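Local structure of endo-beta-mannanase (Opitutaceae bacterium TAV5, 7BOB) at residues R411-A416 against D557-L563; E443-G449 against G468-A474; A501-T505 against M532-E536; E507-F512 against S575-W579. The protein is a homotrimeric exo-beta-1,4-mannosidase of glycoside hydrolase family 5 that probably releases mannose from the chain ends of beta-mannans in the termite hindgut. One frame throughout, in Å; residues are numbered along the deposited sequence.

Contact 1: residues R411-A416 against D557-L563; sequences RRLILA and DVEASFL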
# COMPACT_ATOMS: atom_id res chain seq x y z
N ARG A 411 0.32 -11.03 -16.30
CA ARG A 411 -1.08 -11.44 -16.20
C ARG A 411 -1.73 -11.46 -17.57
O ARG A 411 -2.50 -12.38 -17.89
CB ARG A 411 -1.87 -10.48 -15.30
CG ARG A 411 -2.28 -11.06 -13.96
CD ARG A 411 -2.51 -9.93 -12.90
NE ARG A 411 -3.37 -8.86 -13.41
CZ ARG A 411 -4.70 -8.93 -13.41
NH1 ARG A 411 -5.29 -10.03 -12.92
NH2 ARG A 411 -5.44 -7.91 -13.90
N ARG A 412 -1.45 -10.45 -18.40
CA ARG A 412 -2.07 -10.37 -19.72
C ARG A 412 -1.47 -11.40 -20.66
O ARG A 412 -2.18 -11.97 -21.51
CB ARG A 412 -1.88 -8.98 -20.31
CG ARG A 412 -2.54 -7.85 -19.52
CD ARG A 412 -1.95 -6.49 -19.92
NE ARG A 412 -2.88 -5.39 -19.64
CZ ARG A 412 -2.92 -4.76 -18.47
NH1 ARG A 412 -2.08 -5.13 -17.49
NH2 ARG A 412 -3.79 -3.76 -18.28
N LEU A 413 -0.17 -11.66 -20.53
CA LEU A 413 0.47 -12.62 -21.40
C LEU A 413 -0.00 -14.03 -21.06
O LEU A 413 -0.28 -14.83 -21.96
CB LEU A 413 1.99 -12.49 -21.29
CG LEU A 413 2.63 -11.24 -21.90
CD1 LEU A 413 4.12 -11.23 -21.64
CD2 LEU A 413 2.37 -11.17 -23.39
N ILE A 414 -0.16 -14.33 -19.76
CA ILE A 414 -0.55 -15.67 -19.35
C ILE A 414 -1.91 -16.03 -19.92
O ILE A 414 -2.11 -17.12 -20.48
CB ILE A 414 -0.54 -15.78 -17.81
CG1 ILE A 414 0.90 -15.92 -17.31
CG2 ILE A 414 -1.42 -16.94 -17.35
CD1 ILE A 414 1.06 -15.75 -15.80
N LEU A 415 -2.86 -15.10 -19.82
CA LEU A 415 -4.23 -15.36 -20.25
C LEU A 415 -4.34 -15.42 -21.76
O LEU A 415 -5.00 -16.30 -22.31
CB LEU A 415 -5.17 -14.28 -19.70
CG LEU A 415 -6.63 -14.52 -20.08
CD1 LEU A 415 -7.19 -15.71 -19.33
CD2 LEU A 415 -7.46 -13.28 -19.82
N ALA A 416 -3.71 -14.46 -22.45
CA ALA A 416 -3.71 -14.52 -23.91
C ALA A 416 -3.09 -15.82 -24.39
O ALA A 416 -3.62 -16.47 -25.29
CB ALA A 416 -2.98 -13.31 -24.48
N ASP A 557 -9.04 -2.61 -23.21
CA ASP A 557 -8.06 -3.50 -22.59
C ASP A 557 -8.67 -4.89 -22.48
O ASP A 557 -9.24 -5.26 -21.45
CB ASP A 557 -7.63 -2.95 -21.23
CG ASP A 557 -6.40 -3.65 -20.69
OD1 ASP A 557 -6.11 -4.79 -21.15
OD2 ASP A 557 -5.74 -3.07 -19.81
N VAL A 558 -8.52 -5.67 -23.55
CA VAL A 558 -9.18 -6.97 -23.68
C VAL A 558 -8.81 -7.88 -22.52
O VAL A 558 -9.68 -8.38 -21.78
CB VAL A 558 -8.83 -7.61 -25.04
CG1 VAL A 558 -9.44 -9.00 -25.19
CG2 VAL A 558 -9.26 -6.69 -26.18
N GLU A 559 -7.52 -8.12 -22.34
CA GLU A 559 -7.10 -9.09 -21.34
C GLU A 559 -7.50 -8.66 -19.94
O GLU A 559 -7.94 -9.49 -19.13
CB GLU A 559 -5.59 -9.32 -21.43
CG GLU A 559 -5.21 -10.13 -22.67
CD GLU A 559 -5.15 -9.26 -23.92
OE1 GLU A 559 -5.23 -8.02 -23.80
OE2 GLU A 559 -4.99 -9.82 -25.01
N ALA A 560 -7.39 -7.36 -19.63
CA ALA A 560 -7.82 -6.88 -18.32
C ALA A 560 -9.32 -7.08 -18.14
O ALA A 560 -9.76 -7.59 -17.10
CB ALA A 560 -7.44 -5.41 -18.14
N SER A 561 -10.11 -6.69 -19.15
CA SER A 561 -11.56 -6.90 -19.08
C SER A 561 -11.89 -8.36 -18.81
O SER A 561 -12.68 -8.68 -17.92
CB SER A 561 -12.25 -6.43 -20.36
OG SER A 561 -11.81 -5.15 -20.80
N PHE A 562 -11.30 -9.26 -19.59
CA PHE A 562 -11.52 -10.68 -19.33
C PHE A 562 -11.10 -11.07 -17.91
O PHE A 562 -11.83 -11.78 -17.20
CB PHE A 562 -10.75 -11.51 -20.36
CG PHE A 562 -11.30 -11.41 -21.76
CD1 PHE A 562 -12.52 -10.77 -22.01
CD2 PHE A 562 -10.62 -11.98 -22.82
CE1 PHE A 562 -13.00 -10.70 -23.28
CE2 PHE A 562 -11.10 -11.91 -24.09
CZ PHE A 562 -12.31 -11.27 -24.33
N LEU A 563 -9.93 -10.59 -17.47
CA LEU A 563 -9.46 -10.92 -16.12
C LEU A 563 -10.38 -10.34 -15.05
O LEU A 563 -10.57 -10.99 -14.02
CB LEU A 563 -8.02 -10.45 -15.92
CG LEU A 563 -6.93 -11.29 -16.61
CD1 LEU A 563 -5.62 -10.55 -16.68
CD2 LEU A 563 -6.74 -12.64 -15.95
O HOH W 1 -8.36 -7.04 -14.64

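Contact 2: residues E443-G449 against G468-A474; sequences ERIIITG and GQLLWHA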
# COMPACT_ATOMS: atom_id res chain seq x y z
N GLU A 443 4.93 -14.19 -38.38
CA GLU A 443 3.95 -13.60 -39.28
C GLU A 443 2.81 -12.87 -38.57
O GLU A 443 2.22 -11.95 -39.15
CB GLU A 443 3.37 -14.68 -40.20
CG GLU A 443 2.76 -14.10 -41.49
CD GLU A 443 1.66 -14.97 -42.08
OE1 GLU A 443 0.51 -14.48 -42.19
OE2 GLU A 443 1.96 -16.13 -42.45
N ARG A 444 2.48 -13.26 -37.34
CA ARG A 444 1.37 -12.67 -36.60
C ARG A 444 1.82 -12.32 -35.19
O ARG A 444 2.44 -13.16 -34.50
CB ARG A 444 0.17 -13.62 -36.58
CG ARG A 444 -0.05 -14.29 -37.94
CD ARG A 444 -1.47 -14.74 -38.13
NE ARG A 444 -1.75 -15.98 -37.42
CZ ARG A 444 -2.97 -16.46 -37.22
NH1 ARG A 444 -4.02 -15.79 -37.67
NH2 ARG A 444 -3.15 -17.59 -36.55
N ILE A 445 1.53 -11.09 -34.78
CA ILE A 445 1.97 -10.53 -33.51
C ILE A 445 0.76 -9.97 -32.78
O ILE A 445 -0.01 -9.19 -33.36
CB ILE A 445 3.04 -9.44 -33.68
CG1 ILE A 445 4.39 -10.06 -34.09
CG2 ILE A 445 3.19 -8.66 -32.38
CD1 ILE A 445 5.48 -9.04 -34.36
N ILE A 446 0.58 -10.38 -31.53
CA ILE A 446 -0.49 -9.87 -30.68
C ILE A 446 0.13 -9.04 -29.58
O ILE A 446 1.02 -9.52 -28.86
CB ILE A 446 -1.35 -11.00 -30.10
CG1 ILE A 446 -1.97 -11.83 -31.21
CG2 ILE A 446 -2.46 -10.42 -29.23
CD1 ILE A 446 -2.82 -12.96 -30.68
N ILE A 447 -0.31 -7.80 -29.45
CA ILE A 447 0.11 -6.93 -28.36
C ILE A 447 -1.01 -6.91 -27.33
O ILE A 447 -2.14 -6.49 -27.63
CB ILE A 447 0.45 -5.52 -28.87
CG1 ILE A 447 1.55 -5.58 -29.93
CG2 ILE A 447 0.81 -4.62 -27.72
CD1 ILE A 447 1.94 -4.21 -30.51
N THR A 448 -0.71 -7.38 -26.13
CA THR A 448 -1.73 -7.58 -25.09
C THR A 448 -1.81 -6.38 -24.15
O THR A 448 -1.56 -6.50 -22.95
CB THR A 448 -1.44 -8.86 -24.31
OG1 THR A 448 -0.14 -8.75 -23.69
CG2 THR A 448 -1.48 -10.07 -25.24
N GLY A 449 -2.18 -5.22 -24.68
CA GLY A 449 -2.29 -4.03 -23.86
C GLY A 449 -1.04 -3.74 -23.05
O GLY A 449 -1.11 -3.59 -21.83
N GLY A 468 3.54 -8.18 -41.94
CA GLY A 468 3.08 -8.65 -40.65
C GLY A 468 1.61 -8.35 -40.42
O GLY A 468 1.10 -7.29 -40.80
N GLN A 469 0.91 -9.31 -39.82
CA GLN A 469 -0.44 -9.12 -39.30
C GLN A 469 -0.36 -8.79 -37.81
O GLN A 469 0.08 -9.64 -37.01
CB GLN A 469 -1.28 -10.37 -39.53
CG GLN A 469 -1.11 -11.00 -40.89
CD GLN A 469 -1.56 -10.07 -41.98
OE1 GLN A 469 -2.75 -9.76 -42.07
NE2 GLN A 469 -0.62 -9.59 -42.79
N LEU A 470 -0.78 -7.59 -37.43
CA LEU A 470 -0.70 -7.10 -36.05
C LEU A 470 -2.10 -7.02 -35.44
O LEU A 470 -2.97 -6.30 -35.96
CB LEU A 470 -0.02 -5.74 -35.99
CG LEU A 470 0.23 -5.08 -34.63
CD1 LEU A 470 1.29 -5.86 -33.82
CD2 LEU A 470 0.68 -3.64 -34.84
N LEU A 471 -2.31 -7.76 -34.36
CA LEU A 471 -3.51 -7.61 -33.53
C LEU A 471 -3.11 -6.80 -32.29
O LEU A 471 -2.37 -7.30 -31.43
CB LEU A 471 -4.10 -8.96 -33.15
CG LEU A 471 -5.30 -8.91 -32.20
CD1 LEU A 471 -6.40 -7.93 -32.71
CD2 LEU A 471 -5.86 -10.30 -32.05
N TRP A 472 -3.58 -5.56 -32.21
CA TRP A 472 -3.12 -4.60 -31.20
C TRP A 472 -4.23 -4.36 -30.19
O TRP A 472 -5.15 -3.58 -30.43
CB TRP A 472 -2.70 -3.29 -31.87
CG TRP A 472 -1.80 -2.44 -31.03
CD1 TRP A 472 -1.63 -2.51 -29.68
CD2 TRP A 472 -0.96 -1.38 -31.50
NE1 TRP A 472 -0.72 -1.56 -29.28
CE2 TRP A 472 -0.28 -0.86 -30.37
CE3 TRP A 472 -0.71 -0.81 -32.75
CZ2 TRP A 472 0.63 0.19 -30.46
CZ3 TRP A 472 0.20 0.22 -32.85
CH2 TRP A 472 0.86 0.71 -31.71
N HIS A 473 -4.14 -5.01 -29.03
CA HIS A 473 -5.13 -4.77 -28.00
C HIS A 473 -4.72 -3.54 -27.20
O HIS A 473 -3.66 -3.53 -26.56
CB HIS A 473 -5.30 -5.99 -27.10
CG HIS A 473 -6.15 -7.06 -27.72
ND1 HIS A 473 -6.22 -8.34 -27.22
CD2 HIS A 473 -6.95 -7.03 -28.81
CE1 HIS A 473 -7.05 -9.05 -27.97
NE2 HIS A 473 -7.50 -8.29 -28.95
N ALA A 474 -5.56 -2.49 -27.27
CA ALA A 474 -5.50 -1.26 -26.49
C ALA A 474 -4.21 -0.48 -26.74
O ALA A 474 -3.35 -0.43 -25.86
CB ALA A 474 -5.63 -1.58 -24.99

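Contact 3: residues A501-T505 against M532-E536; sequences AITAT and MTDNE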
# COMPACT_ATOMS: atom_id res chain seq x y z
N ALA A 501 -17.85 -0.75 -22.84
CA ALA A 501 -18.17 -0.86 -24.25
C ALA A 501 -18.79 -2.23 -24.48
O ALA A 501 -18.19 -3.25 -24.10
CB ALA A 501 -16.94 -0.64 -25.12
N ILE A 502 -19.99 -2.25 -25.05
CA ILE A 502 -20.72 -3.48 -25.34
C ILE A 502 -20.74 -3.65 -26.85
O ILE A 502 -20.91 -2.68 -27.59
CB ILE A 502 -22.15 -3.42 -24.76
CG1 ILE A 502 -22.08 -3.13 -23.27
CG2 ILE A 502 -22.92 -4.71 -25.06
CD1 ILE A 502 -23.35 -3.43 -22.55
N THR A 503 -20.56 -4.88 -27.31
CA THR A 503 -20.33 -5.12 -28.73
C THR A 503 -20.71 -6.56 -29.07
O THR A 503 -21.20 -7.31 -28.23
CB THR A 503 -18.86 -4.82 -29.09
OG1 THR A 503 -18.71 -4.79 -30.51
CG2 THR A 503 -17.93 -5.89 -28.49
N ALA A 504 -20.46 -6.94 -30.32
CA ALA A 504 -20.74 -8.30 -30.77
C ALA A 504 -19.90 -8.61 -32.00
O ALA A 504 -19.90 -7.83 -32.96
CB ALA A 504 -22.23 -8.48 -31.11
N THR A 505 -19.18 -9.74 -31.97
CA THR A 505 -18.66 -10.32 -33.20
C THR A 505 -19.75 -11.22 -33.79
O THR A 505 -20.86 -11.31 -33.27
CB THR A 505 -17.36 -11.10 -32.98
OG1 THR A 505 -17.60 -12.23 -32.14
CG2 THR A 505 -16.27 -10.22 -32.36
N MET A 532 -15.70 -2.86 -36.11
CA MET A 532 -16.77 -3.09 -35.14
C MET A 532 -17.03 -1.79 -34.39
O MET A 532 -16.14 -0.95 -34.23
CB MET A 532 -16.42 -4.19 -34.13
CG MET A 532 -16.40 -5.59 -34.69
SD MET A 532 -15.59 -6.77 -33.57
CE MET A 532 -16.38 -6.31 -32.01
N THR A 533 -18.26 -1.65 -33.92
CA THR A 533 -18.66 -0.51 -33.11
C THR A 533 -19.15 -1.05 -31.78
O THR A 533 -19.51 -2.22 -31.67
CB THR A 533 -19.77 0.32 -33.79
OG1 THR A 533 -20.81 -0.57 -34.25
CG2 THR A 533 -19.22 1.08 -34.98
N ASP A 534 -19.17 -0.19 -30.77
CA ASP A 534 -19.91 -0.59 -29.58
C ASP A 534 -21.40 -0.45 -29.87
O ASP A 534 -21.81 -0.07 -30.98
CB ASP A 534 -19.45 0.22 -28.36
CG ASP A 534 -19.71 1.70 -28.51
OD1 ASP A 534 -20.03 2.12 -29.64
OD2 ASP A 534 -19.58 2.44 -27.50
N ASN A 535 -22.24 -0.79 -28.89
CA ASN A 535 -23.67 -0.85 -29.16
C ASN A 535 -24.30 0.54 -29.25
O ASN A 535 -25.42 0.66 -29.74
CB ASN A 535 -24.38 -1.73 -28.11
CG ASN A 535 -24.53 -1.06 -26.73
OD1 ASN A 535 -23.88 -0.06 -26.42
ND2 ASN A 535 -25.40 -1.63 -25.89
N GLU A 536 -23.58 1.58 -28.82
CA GLU A 536 -23.96 2.97 -29.03
C GLU A 536 -23.17 3.63 -30.17
O GLU A 536 -22.83 4.82 -30.08
CB GLU A 536 -23.81 3.77 -27.73
CG GLU A 536 -22.40 3.91 -27.20
CD GLU A 536 -22.29 4.97 -26.12
OE1 GLU A 536 -21.85 4.65 -24.99
OE2 GLU A 536 -22.65 6.14 -26.40
O HOH W 2 -21.47 0.46 -25.78

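Contact 4: residues E507-F512 against S575-W579; sequences EGPYEF and SWSAW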
# COMPACT_ATOMS: atom_id res chain seq x y z
N GLU A 507 -20.06 -14.26 -33.57
CA GLU A 507 -20.33 -15.44 -32.77
C GLU A 507 -21.06 -15.13 -31.46
O GLU A 507 -21.62 -16.05 -30.86
CB GLU A 507 -19.04 -16.19 -32.44
CG GLU A 507 -18.23 -16.68 -33.65
CD GLU A 507 -16.74 -16.37 -33.49
OE1 GLU A 507 -16.35 -15.22 -33.79
OE2 GLU A 507 -15.97 -17.26 -33.05
N GLY A 508 -21.06 -13.88 -31.01
CA GLY A 508 -21.72 -13.56 -29.76
C GLY A 508 -21.38 -12.19 -29.21
O GLY A 508 -20.60 -11.42 -29.79
N PRO A 509 -21.96 -11.88 -28.06
CA PRO A 509 -21.80 -10.57 -27.44
C PRO A 509 -20.58 -10.48 -26.53
O PRO A 509 -20.10 -11.46 -25.97
CB PRO A 509 -23.09 -10.45 -26.61
CG PRO A 509 -23.29 -11.88 -26.13
CD PRO A 509 -22.85 -12.76 -27.28
N TYR A 510 -20.11 -9.24 -26.35
CA TYR A 510 -18.93 -8.96 -25.54
C TYR A 510 -19.12 -7.64 -24.81
O TYR A 510 -19.74 -6.71 -25.33
CB TYR A 510 -17.68 -8.86 -26.40
CG TYR A 510 -17.23 -10.19 -26.90
CD1 TYR A 510 -16.39 -11.00 -26.13
CD2 TYR A 510 -17.65 -10.66 -28.15
CE1 TYR A 510 -15.96 -12.24 -26.60
CE2 TYR A 510 -17.23 -11.90 -28.63
CZ TYR A 510 -16.39 -12.69 -27.85
OH TYR A 510 -15.98 -13.91 -28.30
N GLU A 511 -18.58 -7.57 -23.60
CA GLU A 511 -18.58 -6.34 -22.83
C GLU A 511 -17.20 -6.13 -22.23
O GLU A 511 -16.71 -7.00 -21.51
CB GLU A 511 -19.64 -6.37 -21.73
CG GLU A 511 -19.63 -5.14 -20.86
CD GLU A 511 -20.60 -5.26 -19.71
OE1 GLU A 511 -21.81 -5.43 -19.98
OE2 GLU A 511 -20.14 -5.21 -18.55
N PHE A 512 -16.59 -4.99 -22.53
CA PHE A 512 -15.28 -4.61 -22.02
C PHE A 512 -15.44 -3.49 -21.00
O PHE A 512 -15.86 -2.38 -21.35
CB PHE A 512 -14.36 -4.16 -23.15
CG PHE A 512 -14.16 -5.21 -24.20
CD1 PHE A 512 -13.34 -6.29 -23.96
CD2 PHE A 512 -14.82 -5.13 -25.40
CE1 PHE A 512 -13.16 -7.27 -24.92
CE2 PHE A 512 -14.64 -6.12 -26.37
CZ PHE A 512 -13.81 -7.18 -26.13
N SER A 575 -15.98 -17.87 -25.21
CA SER A 575 -16.09 -16.65 -26.00
C SER A 575 -14.82 -15.81 -25.88
O SER A 575 -14.37 -15.22 -26.87
CB SER A 575 -17.33 -15.87 -25.59
OG SER A 575 -17.26 -15.43 -24.25
N TRP A 576 -14.20 -15.77 -24.69
CA TRP A 576 -12.89 -15.11 -24.59
C TRP A 576 -11.95 -15.63 -25.67
O TRP A 576 -11.31 -14.85 -26.40
CB TRP A 576 -12.28 -15.33 -23.20
CG TRP A 576 -13.05 -14.73 -22.08
CD1 TRP A 576 -14.11 -13.86 -22.18
CD2 TRP A 576 -12.86 -14.96 -20.68
NE1 TRP A 576 -14.58 -13.54 -20.94
CE2 TRP A 576 -13.83 -14.20 -19.99
CE3 TRP A 576 -11.96 -15.74 -19.94
CZ2 TRP A 576 -13.91 -14.18 -18.60
CZ3 TRP A 576 -12.05 -15.73 -18.56
CH2 TRP A 576 -13.01 -14.95 -17.90
N SER A 577 -11.86 -16.94 -25.80
CA SER A 577 -10.93 -17.50 -26.76
C SER A 577 -11.43 -17.28 -28.19
O SER A 577 -10.66 -16.96 -29.09
CB SER A 577 -10.73 -18.98 -26.42
OG SER A 577 -10.15 -19.70 -27.48
N ALA A 578 -12.74 -17.40 -28.40
CA ALA A 578 -13.29 -17.12 -29.72
C ALA A 578 -13.01 -15.68 -30.16
O ALA A 578 -12.93 -15.40 -31.36
CB ALA A 578 -14.80 -17.39 -29.73
N TRP A 579 -12.85 -14.76 -29.20
CA TRP A 579 -12.52 -13.37 -29.53
C TRP A 579 -11.25 -13.28 -30.36
O TRP A 579 -11.21 -12.58 -31.38
CB TRP A 579 -12.37 -12.54 -28.25
CG TRP A 579 -11.88 -11.15 -28.56
CD1 TRP A 579 -10.58 -10.73 -28.60
CD2 TRP A 579 -12.68 -10.00 -28.89
NE1 TRP A 579 -10.53 -9.39 -28.93
CE2 TRP A 579 -11.81 -8.93 -29.12
CE3 TRP A 579 -14.06 -9.79 -29.04
CZ2 TRP A 579 -12.26 -7.65 -29.47
CZ3 TRP A 579 -14.51 -8.53 -29.39
CH2 TRP A 579 -13.61 -7.48 -29.60

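Contact 1: residues R411-A416 against D557-L563
Helix 558-564 is capped at its N-terminus by D557, and R412 of helix 406-422 docks on that cap. R412 NH2 lies 2.6 Å from D557 OD2 in a salt bridge with an N-H...O angle of 162°; the oxygen offers its syn lone pair and sits at the edge of the guanidinium, nearly in its plane. An arginine suits the place because its extended chain reaches the carboxylate while E408 pairs with NH1. The other oxygen, D557 OD1, takes A560 N at 3.2 Å from above the carboxylate plane, which makes D557 the N-cap. With an alanine at this position, A560 N would probably lose its capping acceptor and R412 NH2 its anionic mate, leaving the guanidinium held from the E408 side. Farther along, the axes of segments 411-416 and 558-563 cross at 80° with a closest approach of 9.3 Å, and L415 points at the other helix. Its CD2 meets F562 CB and L563 CG, each at 3.8 Å, because CG stands opposite the backbone N (chi1 -179°). L563 CD1 also lies over one face of the R411 guanidinium, 3.8 Å from CZ, while a water in the plane of that group joins R411 NH2 to A560 O.

Contact 2: residues E443-G449 against G468-A474
I447 and W472 run alongside each other from paired positions of neighbouring strands, and I447 CD1 rests over the indole face, 3.9 Å from the centroid of its five-membered ring and only 6° off the normal. This CH-pi contact depends on CG1 standing beside the backbone N (chi1 -58°), with CD1 carried on by a fully extended chain. The same CD1 touches L470 CD1 at 3.8 Å, and I445 CG2 reaches that leucine methyl at 3.7 Å, so beta-branched isoleucines and a leucine interlock on this face of the sheet. On the other face I446 CG1 runs beside L471 CB. The backbones set this spacing: I445 N to Q469 O (3.0 Å), L471 N to I445 O (2.9 Å) and I447 N to L471 O (2.9 Å) are straight bonds of a parallel pair. G449, whose positive phi favours glycine, ends the pairing with a weak bond from its N to H473 O. Beyond this shell, L460 of helix 454-465 packs on I447 and L470, and W463 on I445. On the opposite face H473 ND1 is held by E559 and R444 by T384 and E425, which satisfies these buried polar groups. Strand 444-448, helix 454-465 and strand 469-473 form a beta-alpha-beta crossover, the building unit of alpha/beta domains, here in the parallel part of a mixed sheet.

Contact 3: residues A501-T505 against M532-E536
T503 lies against M532 and T533 at the end of strand 529-533, and its side-chain atoms each meet something there. CB lies 3.7 Å from T533 O and stands near the methyl of M532. From it OG1 projects opposite the backbone N (chi1 -169°) and donates to T533 O at 2.9 Å, approaching from above the carbonyl plane. T503 OG1 also lies 3.2 Å from M532 CE, and T503 CG2 touches that methyl too, at 3.9 Å. Threonine fits because one branch is polar and the other apolar. The methionine chain bends at its last torsion (chi3 47°), which turns CE toward T503 while SD rests 3.7 Å from T505 CG2. At the other end of the contact N535 N makes a weak bond to I502 O, and the N535 amide leans on I502, with ND2 3.9 Å from I502 CB. A water accepts from I502 N and lies next to N535 OD1. The D534 carboxylate has its partners outside the segments, R520 and S538 N. The touching parts of the two segments run 126° apart without regular strand pairing, so the join rests largely on side chains: the T503 hydroxyl gives it direction, and the M532 thioether supplies the apolar fill.

Contact 4: residues E507-F512 against S575-W579
W579 meets two aromatic residues of strand 508-512 in two different ways, its edge to one and its face to the other. Its rim is driven at the ring of Y510: W579 CE3 sits over the centre of the phenol, 3.6 Å above its plane, and the planes are turned 69° apart. In return F512 points its own edge at the indole, with CZ 3.5 Å from W579 CH2 and planes at 73°. Both are T-shaped stacks, with centroids 4.9 Å apart in each. The torsion that sets W579 CG anti to the backbone N sends the indole off the helix toward the strand, where it can meet both rings.

The phenol adds a polar anchor that a plain hydrocarbon ring could not. Y510 OH donates to S575 O at 2.5 Å, from above the carbonyl plane, and that oxygen also accepts the helical N-H of W579 at 2.8 Å, so two donors grip it. A phenylalanine in place of Y510 would probably leave S575 O with the W579 N-H alone and the ring without its polar tether. Small residues let the strand come close: S575 CB lies 3.6 Å from Y510 OH, and A578 CB touches E507 OE2. Outward, H473 meets the ring of W579, while V558 and S561 pack on F512. The axes of segments 508-512 and 575-579 run at 91° to each other, and the whole is an aromatic cluster at a sheet-helix interface, where the hairpin of strands 501-505 and 508-512 lies across helix 569-583.

All four contacts lie in the domain that follows the eight-stranded parallel barrel; in family 5 the active site lies in the barrel, so these contacts are probably structural. In contact 1, L413 and I414 pack on helix 258-272 of the barrel domain. Its centre is about 13 Å from that of contact 2, and R412 CD lies 3.1 Å from T448 O. Contacts 3 and 4, with centres about 11 Å apart, share a hairpin in which T503 N lies 2.8 Å from Y510 O. Contact 4 meets contact 1 where V558 CG1 comes within 3.9 Å of W579 NE1. Contact 3 touches neither contact 1 nor contact 2, and its centre is about 20 Å from that of contact 2.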